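Side-chain contacts in intracellular serine protease (Bacillus licheniformis, PDB 4ZOQ), which is probably a subtilisin-like serine endopeptidase that hydrolyses peptide bonds and acts as a sequence-specific protease on lanthipeptide precursors: residues G114-I119 against K153-A158; Q166-S171 against G284-V289; H307-K312 against Y334-M339. All blocks are in the same frame, centred on the assembly; numbering follows the deposited sequence.

Interaction 1: G114-I119 against K153-A158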
loop_
_atom_site.group_PDB
_atom_site.type_symbol
_atom_site.label_atom_id
_atom_site.label_comp_id
_atom_site.label_asym_id
_atom_site.label_seq_id
_atom_site.Cartn_x
_atom_site.Cartn_y
_atom_site.Cartn_z
ATOM N N GLY B 114 -0.318 12.434 6.014
ATOM C CA GLY B 114 -1.628 12.223 5.454
ATOM C C GLY B 114 -2.679 11.936 6.512
ATOM O O GLY B 114 -2.392 11.713 7.689
ATOM N N ASP B 115 -3.919 11.934 6.056
ATOM C CA ASP B 115 -5.080 11.823 6.901
ATOM C C ASP B 115 -5.678 10.447 6.635
ATOM O O ASP B 115 -5.742 9.989 5.479
ATOM C CB ASP B 115 -6.053 12.975 6.571
ATOM C CG ASP B 115 -7.383 12.905 7.337
ATOM O OD1 ASP B 115 -7.505 12.181 8.361
ATOM O OD2 ASP B 115 -8.321 13.618 6.910
ATOM N N SER B 116 -6.105 9.781 7.700
ATOM C CA SER B 116 -6.670 8.453 7.571
ATOM C C SER B 116 -7.917 8.528 6.710
ATOM O O SER B 116 -8.231 7.602 5.955
ATOM C CB SER B 116 -7.011 7.889 8.937
ATOM O OG SER B 116 -5.844 7.524 9.647
ATOM N N TYR B 117 -8.606 9.665 6.833
ATOM C CA TYR B 117 -9.849 9.945 6.125
ATOM C C TYR B 117 -9.625 9.872 4.620
ATOM O O TYR B 117 -10.408 9.259 3.892
ATOM C CB TYR B 117 -10.388 11.328 6.512
ATOM C CG TYR B 117 -11.617 11.756 5.742
ATOM C CD1 TYR B 117 -12.877 11.317 6.120
ATOM C CD2 TYR B 117 -11.514 12.562 4.604
ATOM C CE1 TYR B 117 -14.003 11.691 5.421
ATOM C CE2 TYR B 117 -12.649 12.945 3.888
ATOM C CZ TYR B 117 -13.889 12.498 4.306
ATOM O OH TYR B 117 -15.038 12.844 3.624
ATOM N N ASN B 118 -8.585 10.534 4.132
ATOM C CA ASN B 118 -8.320 10.452 2.697
ATOM C C ASN B 118 -7.928 9.054 2.221
ATOM O O ASN B 118 -8.148 8.724 1.050
ATOM C CB ASN B 118 -7.286 11.486 2.271
ATOM C CG ASN B 118 -7.896 12.855 2.113
ATOM O OD1 ASN B 118 -9.107 12.975 1.893
ATOM N ND2 ASN B 118 -7.080 13.895 2.233
ATOM N N ILE B 119 -7.358 8.238 3.108
ATOM C CA ILE B 119 -6.995 6.891 2.714
ATOM C C ILE B 119 -8.271 6.098 2.455
ATOM O O ILE B 119 -8.387 5.372 1.450
ATOM C CB ILE B 119 -6.118 6.182 3.769
ATOM C CG1 ILE B 119 -4.821 6.955 3.969
ATOM C CG2 ILE B 119 -5.837 4.733 3.338
ATOM C CD1 ILE B 119 -3.971 6.440 5.075
ATOM N N LYS B 153 -13.394 1.749 13.308
ATOM C CA LYS B 153 -14.701 1.284 12.861
ATOM C C LYS B 153 -14.977 1.763 11.441
ATOM O O LYS B 153 -15.492 1.018 10.592
ATOM C CB LYS B 153 -15.780 1.798 13.813
ATOM C CG LYS B 153 -17.202 1.415 13.471
ATOM C CD LYS B 153 -18.129 1.922 14.552
ATOM C CE LYS B 153 -19.554 1.442 14.371
ATOM N NZ LYS B 153 -20.404 2.087 15.413
ATOM N N ALA B 154 -14.626 3.020 11.193
ATOM C CA ALA B 154 -14.780 3.620 9.878
ATOM C C ALA B 154 -13.893 2.911 8.885
ATOM O O ALA B 154 -14.292 2.577 7.760
ATOM C CB ALA B 154 -14.418 5.115 9.926
ATOM N N TYR B 155 -12.675 2.656 9.349
ATOM C CA TYR B 155 -11.617 2.163 8.499
ATOM C C TYR B 155 -11.967 0.728 8.104
ATOM O O TYR B 155 -11.719 0.285 6.971
ATOM C CB TYR B 155 -10.311 2.183 9.258
ATOM C CG TYR B 155 -9.169 2.620 8.452
ATOM C CD1 TYR B 155 -8.191 3.433 9.007
ATOM C CD2 TYR B 155 -9.132 2.352 7.092
ATOM C CE1 TYR B 155 -7.133 3.865 8.256
ATOM C CE2 TYR B 155 -8.088 2.783 6.329
ATOM C CZ TYR B 155 -7.091 3.544 6.923
ATOM O OH TYR B 155 -6.023 4.018 6.201
ATOM N N GLN B 156 -12.603 0.033 9.042
ATOM C CA GLN B 156 -13.026 -1.339 8.832
ATOM C C GLN B 156 -14.146 -1.407 7.788
ATOM O O GLN B 156 -14.247 -2.378 7.030
ATOM C CB GLN B 156 -13.462 -1.960 10.170
ATOM C CG GLN B 156 -13.732 -3.439 10.127
ATOM C CD GLN B 156 -12.512 -4.255 9.663
ATOM O OE1 GLN B 156 -11.513 -4.390 10.385
ATOM N NE2 GLN B 156 -12.599 -4.802 8.456
ATOM N N ARG B 157 -14.959 -0.360 7.706
ATOM C CA ARG B 157 -16.047 -0.367 6.740
ATOM C C ARG B 157 -15.494 -0.216 5.344
ATOM O O ARG B 157 -15.945 -0.885 4.424
ATOM C CB ARG B 157 -17.027 0.770 7.026
ATOM C CG ARG B 157 -17.929 0.573 8.211
ATOM C CD ARG B 157 -18.895 1.749 8.321
ATOM N NE ARG B 157 -19.743 1.656 9.501
ATOM C CZ ARG B 157 -20.694 2.532 9.817
ATOM N NH1 ARG B 157 -20.904 3.598 9.056
ATOM N NH2 ARG B 157 -21.429 2.345 10.907
ATOM N N ALA B 158 -14.458 0.603 5.206
ATOM C CA ALA B 158 -13.758 0.742 3.936
ATOM C C ALA B 158 -13.185 -0.599 3.489
ATOM O O ALA B 158 -13.326 -1.000 2.319
ATOM C CB ALA B 158 -12.652 1.782 4.053
#

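Interaction 2: Q166-S171 against G284-V289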
loop_
_atom_site.group_PDB
_atom_site.type_symbol
_atom_site.label_atom_id
_atom_site.label_comp_id
_atom_site.label_asym_id
_atom_site.label_seq_id
_atom_site.Cartn_x
_atom_site.Cartn_y
_atom_site.Cartn_z
ATOM N N GLN B 166 -14.637 -7.879 -4.102
ATOM C CA GLN B 166 -13.559 -8.766 -4.528
ATOM C C GLN B 166 -12.233 -8.039 -4.850
ATOM O O GLN B 166 -11.453 -8.485 -5.687
ATOM C CB GLN B 166 -14.039 -9.563 -5.748
ATOM C CG GLN B 166 -15.326 -10.341 -5.462
ATOM C CD GLN B 166 -15.120 -11.400 -4.403
ATOM O OE1 GLN B 166 -14.029 -11.945 -4.265
ATOM N NE2 GLN B 166 -16.162 -11.697 -3.646
ATOM N N VAL B 167 -11.970 -6.937 -4.154
ATOM C CA VAL B 167 -10.728 -6.198 -4.337
ATOM C C VAL B 167 -9.728 -6.476 -3.208
ATOM O O VAL B 167 -10.036 -6.263 -2.037
ATOM C CB VAL B 167 -10.975 -4.695 -4.396
ATOM C CG1 VAL B 167 -9.689 -3.990 -4.650
ATOM C CG2 VAL B 167 -11.997 -4.370 -5.467
ATOM N N LEU B 168 -8.534 -6.938 -3.575
ATOM C CA LEU B 168 -7.470 -7.197 -2.609
ATOM C C LEU B 168 -6.842 -5.907 -2.138
ATOM O O LEU B 168 -6.664 -4.971 -2.925
ATOM C CB LEU B 168 -6.407 -8.083 -3.232
ATOM C CG LEU B 168 -6.977 -9.469 -3.481
ATOM C CD1 LEU B 168 -6.176 -10.176 -4.537
ATOM C CD2 LEU B 168 -6.976 -10.245 -2.178
ATOM N N VAL B 169 -6.570 -5.841 -0.838
ATOM C CA VAL B 169 -5.907 -4.687 -0.240
ATOM C C VAL B 169 -4.664 -5.146 0.515
ATOM O O VAL B 169 -4.750 -5.898 1.478
ATOM C CB VAL B 169 -6.854 -3.927 0.723
ATOM C CG1 VAL B 169 -6.155 -2.712 1.322
ATOM C CG2 VAL B 169 -8.154 -3.534 0.002
ATOM N N PHE B 170 -3.512 -4.659 0.087
ATOM C CA PHE B 170 -2.249 -5.021 0.694
ATOM C C PHE B 170 -1.717 -3.803 1.419
ATOM O O PHE B 170 -1.825 -2.692 0.910
ATOM C CB PHE B 170 -1.276 -5.504 -0.372
ATOM C CG PHE B 170 -1.736 -6.747 -1.066
ATOM C CD1 PHE B 170 -1.533 -7.997 -0.501
ATOM C CD2 PHE B 170 -2.443 -6.657 -2.251
ATOM C CE1 PHE B 170 -1.988 -9.132 -1.124
ATOM C CE2 PHE B 170 -2.897 -7.790 -2.887
ATOM C CZ PHE B 170 -2.667 -9.030 -2.314
ATOM N N SER B 171 -1.158 -4.012 2.611
ATOM C CA SER B 171 -0.676 -2.904 3.422
ATOM C C SER B 171 0.673 -3.212 4.067
ATOM O O SER B 171 0.933 -4.338 4.451
ATOM C CB SER B 171 -1.705 -2.595 4.516
ATOM O OG SER B 171 -1.529 -1.285 4.987
ATOM N N GLY B 284 1.963 -6.467 -6.576
ATOM C CA GLY B 284 2.415 -6.733 -7.932
ATOM C C GLY B 284 2.237 -8.196 -8.292
ATOM O O GLY B 284 1.752 -8.524 -9.382
ATOM N N THR B 285 2.580 -9.071 -7.349
ATOM C CA THR B 285 2.398 -10.504 -7.552
ATOM C C THR B 285 0.907 -10.847 -7.693
ATOM O O THR B 285 0.525 -11.660 -8.547
ATOM C CB THR B 285 2.989 -11.341 -6.401
ATOM O OG1 THR B 285 4.386 -11.034 -6.233
ATOM C CG2 THR B 285 2.826 -12.843 -6.708
ATOM N N ALA B 286 0.062 -10.208 -6.885
ATOM C CA ALA B 286 -1.383 -10.437 -6.989
ATOM C C ALA B 286 -1.919 -10.052 -8.370
ATOM O O ALA B 286 -2.730 -10.778 -8.964
ATOM C CB ALA B 286 -2.122 -9.671 -5.917
ATOM N N ALA B 287 -1.465 -8.902 -8.869
ATOM C CA ALA B 287 -1.844 -8.437 -10.203
ATOM C C ALA B 287 -1.372 -9.448 -11.253
ATOM O O ALA B 287 -2.062 -9.691 -12.243
ATOM C CB ALA B 287 -1.274 -7.048 -10.483
ATOM N N LEU B 288 -0.220 -10.063 -11.023
ATOM C CA LEU B 288 0.231 -11.082 -11.971
ATOM C C LEU B 288 -0.698 -12.304 -11.996
ATOM O O LEU B 288 -1.015 -12.815 -13.071
ATOM C CB LEU B 288 1.664 -11.524 -11.666
ATOM C CG LEU B 288 2.799 -10.634 -12.157
ATOM C CD1 LEU B 288 4.133 -11.382 -11.986
ATOM C CD2 LEU B 288 2.562 -10.237 -13.626
ATOM N N VAL B 289 -1.127 -12.759 -10.813
ATOM C CA VAL B 289 -2.006 -13.920 -10.700
ATOM C C VAL B 289 -3.355 -13.615 -11.345
ATOM O O VAL B 289 -3.869 -14.423 -12.124
ATOM C CB VAL B 289 -2.205 -14.337 -9.241
ATOM C CG1 VAL B 289 -3.389 -15.299 -9.107
ATOM C CG2 VAL B 289 -0.937 -14.969 -8.713
#

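Interaction 3: H307-K312 against Y334-M339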
loop_
_atom_site.group_PDB
_atom_site.type_symbol
_atom_site.label_atom_id
_atom_site.label_comp_id
_atom_site.label_asym_id
_atom_site.label_seq_id
_atom_site.Cartn_x
_atom_site.Cartn_y
_atom_site.Cartn_z
ATOM N N HIS B 307 -5.778 -14.884 -3.070
ATOM C CA HIS B 307 -5.175 -15.009 -1.747
ATOM C C HIS B 307 -4.706 -16.439 -1.525
ATOM O O HIS B 307 -3.627 -16.686 -0.955
ATOM C CB HIS B 307 -6.178 -14.602 -0.661
ATOM C CG HIS B 307 -5.592 -14.535 0.716
ATOM N ND1 HIS B 307 -5.276 -15.661 1.452
ATOM C CD2 HIS B 307 -5.293 -13.475 1.505
ATOM C CE1 HIS B 307 -4.783 -15.294 2.624
ATOM N NE2 HIS B 307 -4.778 -13.975 2.679
ATOM N N HIS B 308 -5.518 -17.381 -1.991
ATOM C CA HIS B 308 -5.193 -18.798 -1.864
ATOM C C HIS B 308 -3.906 -19.129 -2.635
ATOM O O HIS B 308 -3.035 -19.827 -2.137
ATOM C CB HIS B 308 -6.362 -19.672 -2.356
ATOM C CG HIS B 308 -6.130 -21.131 -2.170
ATOM N ND1 HIS B 308 -6.308 -21.761 -0.960
ATOM C CD2 HIS B 308 -5.656 -22.073 -3.020
ATOM C CE1 HIS B 308 -5.979 -23.037 -1.076
ATOM N NE2 HIS B 308 -5.581 -23.252 -2.317
ATOM N N ILE B 309 -3.790 -18.628 -3.856
ATOM C CA ILE B 309 -2.586 -18.855 -4.635
ATOM C C ILE B 309 -1.341 -18.234 -3.945
ATOM O O ILE B 309 -0.302 -18.892 -3.852
ATOM C CB ILE B 309 -2.769 -18.313 -6.053
ATOM C CG1 ILE B 309 -3.816 -19.167 -6.759
ATOM C CG2 ILE B 309 -1.453 -18.363 -6.821
ATOM C CD1 ILE B 309 -4.374 -18.561 -8.003
ATOM N N LEU B 310 -1.463 -17.013 -3.419
ATOM C CA LEU B 310 -0.366 -16.359 -2.697
ATOM C C LEU B 310 0.060 -17.165 -1.511
ATOM O O LEU B 310 1.262 -17.365 -1.265
ATOM C CB LEU B 310 -0.779 -14.961 -2.211
ATOM C CG LEU B 310 -1.012 -13.956 -3.342
ATOM C CD1 LEU B 310 -1.568 -12.636 -2.872
ATOM C CD2 LEU B 310 0.335 -13.726 -4.040
ATOM N N ARG B 311 -0.936 -17.635 -0.765
ATOM C CA ARG B 311 -0.669 -18.385 0.449
ATOM C C ARG B 311 0.050 -19.721 0.174
ATOM O O ARG B 311 1.066 -20.002 0.774
ATOM C CB ARG B 311 -1.970 -18.598 1.215
ATOM C CG ARG B 311 -1.847 -19.529 2.401
ATOM C CD ARG B 311 -3.111 -19.483 3.218
ATOM N NE ARG B 311 -4.173 -20.327 2.676
ATOM C CZ ARG B 311 -4.297 -21.636 2.880
ATOM N NH1 ARG B 311 -3.392 -22.303 3.596
ATOM N NH2 ARG B 311 -5.331 -22.275 2.342
ATOM N N LYS B 312 -0.415 -20.496 -0.790
ATOM C CA LYS B 312 0.195 -21.793 -1.019
ATOM C C LYS B 312 1.562 -21.719 -1.693
ATOM O O LYS B 312 2.348 -22.654 -1.593
ATOM C CB LYS B 312 -0.729 -22.676 -1.864
ATOM C CG LYS B 312 -1.972 -23.114 -1.129
ATOM C CD LYS B 312 -1.584 -24.311 -0.241
ATOM C CE LYS B 312 -2.793 -25.078 0.276
ATOM N NZ LYS B 312 -2.456 -25.818 1.525
ATOM N N TYR B 334 7.231 -16.043 -9.122
ATOM C CA TYR B 334 7.379 -17.177 -10.055
ATOM C C TYR B 334 6.763 -18.444 -9.478
ATOM O O TYR B 334 6.231 -19.255 -10.211
ATOM C CB TYR B 334 8.848 -17.429 -10.431
ATOM C CG TYR B 334 9.655 -18.118 -9.365
ATOM C CD1 TYR B 334 10.319 -17.370 -8.382
ATOM C CD2 TYR B 334 9.763 -19.514 -9.335
ATOM C CE1 TYR B 334 11.058 -17.988 -7.393
ATOM C CE2 TYR B 334 10.498 -20.139 -8.366
ATOM C CZ TYR B 334 11.151 -19.371 -7.389
ATOM O OH TYR B 334 11.893 -19.982 -6.408
ATOM N N GLN B 335 6.821 -18.600 -8.160
ATOM C CA GLN B 335 6.221 -19.759 -7.523
ATOM C C GLN B 335 4.709 -19.656 -7.608
ATOM O O GLN B 335 4.022 -20.649 -7.811
ATOM C CB GLN B 335 6.622 -19.868 -6.057
ATOM C CG GLN B 335 8.010 -20.382 -5.803
ATOM C CD GLN B 335 8.259 -21.780 -6.330
ATOM O OE1 GLN B 335 7.330 -22.495 -6.761
ATOM N NE2 GLN B 335 9.519 -22.219 -6.218
ATOM N N ALA B 336 4.204 -18.434 -7.434
ATOM C CA ALA B 336 2.772 -18.173 -7.533
ATOM C C ALA B 336 2.235 -18.615 -8.881
ATOM O O ALA B 336 1.217 -19.312 -8.958
ATOM C CB ALA B 336 2.481 -16.678 -7.310
ATOM N N LEU B 337 2.940 -18.231 -9.938
ATOM C CA LEU B 337 2.539 -18.565 -11.307
ATOM C C LEU B 337 2.753 -20.067 -11.547
ATOM O O LEU B 337 1.962 -20.726 -12.234
ATOM C CB LEU B 337 3.321 -17.711 -12.326
ATOM C CG LEU B 337 3.071 -16.191 -12.346
ATOM C CD1 LEU B 337 3.998 -15.526 -13.308
ATOM C CD2 LEU B 337 1.632 -15.848 -12.732
ATOM N N LYS B 338 3.801 -20.607 -10.936
ATOM C CA LYS B 338 4.140 -22.010 -11.136
ATOM C C LYS B 338 3.065 -22.907 -10.528
ATOM O O LYS B 338 2.779 -23.997 -11.044
ATOM C CB LYS B 338 5.502 -22.314 -10.516
ATOM C CG LYS B 338 6.083 -23.663 -10.835
ATOM C CD LYS B 338 7.302 -23.939 -9.937
ATOM C CE LYS B 338 7.109 -25.216 -9.123
ATOM N NZ LYS B 338 8.119 -25.358 -8.029
ATOM N N MET B 339 2.406 -22.434 -9.477
ATOM C CA MET B 339 1.334 -23.257 -8.925
ATOM C C MET B 339 0.004 -23.092 -9.609
ATOM O O MET B 339 -0.969 -23.703 -9.196
ATOM C CB MET B 339 1.124 -23.021 -7.457
ATOM C CG MET B 339 2.147 -23.678 -6.587
ATOM S SD MET B 339 1.353 -23.807 -4.977
ATOM C CE MET B 339 0.036 -22.566 -5.170
#

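Interaction 1: G114-I119 against K153-A158
Tyr155 drives its phenol end into the branched side chain of Ile119, and this is the tight half of the contact. The hydroxyl oxygen Tyr155 OH lies 3.0 Å from Ile119 CG2, with Ile119 CB at 3.3 Å and Ile119 CD1 at 3.4 Å, so it sits where the two branches of the isoleucine diverge. Ile119 presents that fork because its CG2 is anti to the backbone N while CG1 lies beside it (chi1 -61°). CG2 reaches the ring at its edge, near the ring plane, 4.0 Å from Tyr155 CZ. No hydrogen bond crosses between the two segments, and the buried Tyr155 OH has no hydrogen-bond partner in the model; its near neighbours across the contact are the carbons of Ile119. The first torsion of Tyr155 (chi1 -140°) lies off the staggered values and carries the ring out from helix 146-164 to Ile119.

These are neighbouring helices of the subtilase fold, 116-128 and 146-164. Met120 and Met123 of the first also touch Tyr155, while Pro193 and Leu196 approach from loops. With an alanine at Tyr155 the ring and its hydroxyl are gone, which is likely to open a gap beside Ile119 CG2 and the two methionines.

The loose side lies at the partly exposed Ser116. Its CB stands 4.1 Å from Tyr155 CE1, oblique to the ring, in simple van der Waals contact. Just before it, Asp115 occupies the N-cap of helix 116-128: Tyr117 N donates to Asp115 OD1 at 3.1 Å, nearly straight at 166° but from above the carboxylate plane. Tyr117 turns away from Tyr155 and meets the other chain of the assembly: its OH hydrogen-bonds Asp56 O of the other chain and its ring meets Tyr32 of that same chain.

Interaction 2: Q166-S171 against G284-V289
The core of the subtilase fold, where the central, mostly parallel sheet is covered by the long helix 275-297, which carries the predicted catalytic Ser276 in its first turn, supplies this contact. Strand 168-172 lies inside the sheet, and the helix runs on past the strand. The nearest backbones are those of Leu168 and Ala286, whose CA atoms are 8.2 Å apart, a spacing that the small alanine and two larger strand residues fill between them.

Leu168 and Phe170, two residues apart on the strand, both direct their side chains toward the helix, as alternation along an extended chain requires. Ala286 answers with its single methyl. That CB rests 3.6 Å from Phe170 CE2 and 3.7 Å from Phe170 CZ, so it touches one outer bond of the ring, approaching obliquely. Phe170 extends this bond toward the helix with CG anti to its carbonyl carbon (chi1 -63°). Beside the ring, Leu168 CD1 comes to 4.3 Å of Ala286 CB, a looser touch than that of the ring.

Leu168 also packs on Ala303 and Val306 of helix 303-313. The strand itself is held in place by backbone hydrogen bonds, Phe170 pairing with Ile134 and Ile136 of strand 133-136. Ahead of it, Gln166, with positive phi, is the C-prime residue of a Schellman motif that ends helix 146-164.

All three touching residues are buried, and only carbon meets carbon. With no hydrogen bond or charge across the interface, its cohesion rests on close fit and exclusion of water, and within 284-289 the Ala286 methyl is the side chain that meets the strand.

Interaction 3: H307-K312 against Y334-M339
Helices 303-313 and 333-338 come close at Ala336, whose CA lies 6.1 Å from Ile309 CA and 6.0 Å from Leu310 CA. Segment 334-339 is at the end of its helix, Met339 having already left it. The small side chain of Ala336 permits the approach. Ile309 CG2, anti to its own backbone N, touches the backbone oxygen Ala336 O at 3.5 Å and reaches Ala336 CB at 4.3 Å.

Farther out, Met339 lays its thioether along Lys312. Its CE stands 3.4 Å from Lys312 CB, and SD is 3.7 Å from Lys312 O. The nearly eclipsed end of the methionine (chi3 -19°) is doubtful in so exposed a side chain. Lys312 bends at chi2, and its amine leads away, so only the root of the chain serves the contact. Within 334-339, Lys338 NZ hydrogen-bonds a lone pair of Gln335 OE1 in the carbonyl plane, at 3.2 Å.

The inner part is thus a methyl set against a helix backbone and the alanine methyl; outward the contact grades into exposed chains, held across the two segments by van der Waals contact without a hydrogen bond.

In the fold
Interactions 2 and 3 form one continuous apolar layer, with centres about 12 Å apart: Val289 CG1 meets Ile309 CD1 at 3.6 Å, Phe170 CZ meets Leu310 CD1 at 3.8 Å, and Thr285 CG2 reaches Ala336 CB at 3.9 Å. Helix 275-297 is thereby shared, facing strand 168-172 and the two C-terminal helices. Interaction 1 stands apart, its centre about 19 Å from that of interaction 2 and about 30 Å from that of interaction 3, yet helix 146-164 leads directly into strand 168-172. The predicted charge relay lies near the first two: the Ile119 side chain is about 9 Å from that of Asp51, and the Phe170 side chain about 11 Å from that of Ser276. Interaction 3 is remote from it.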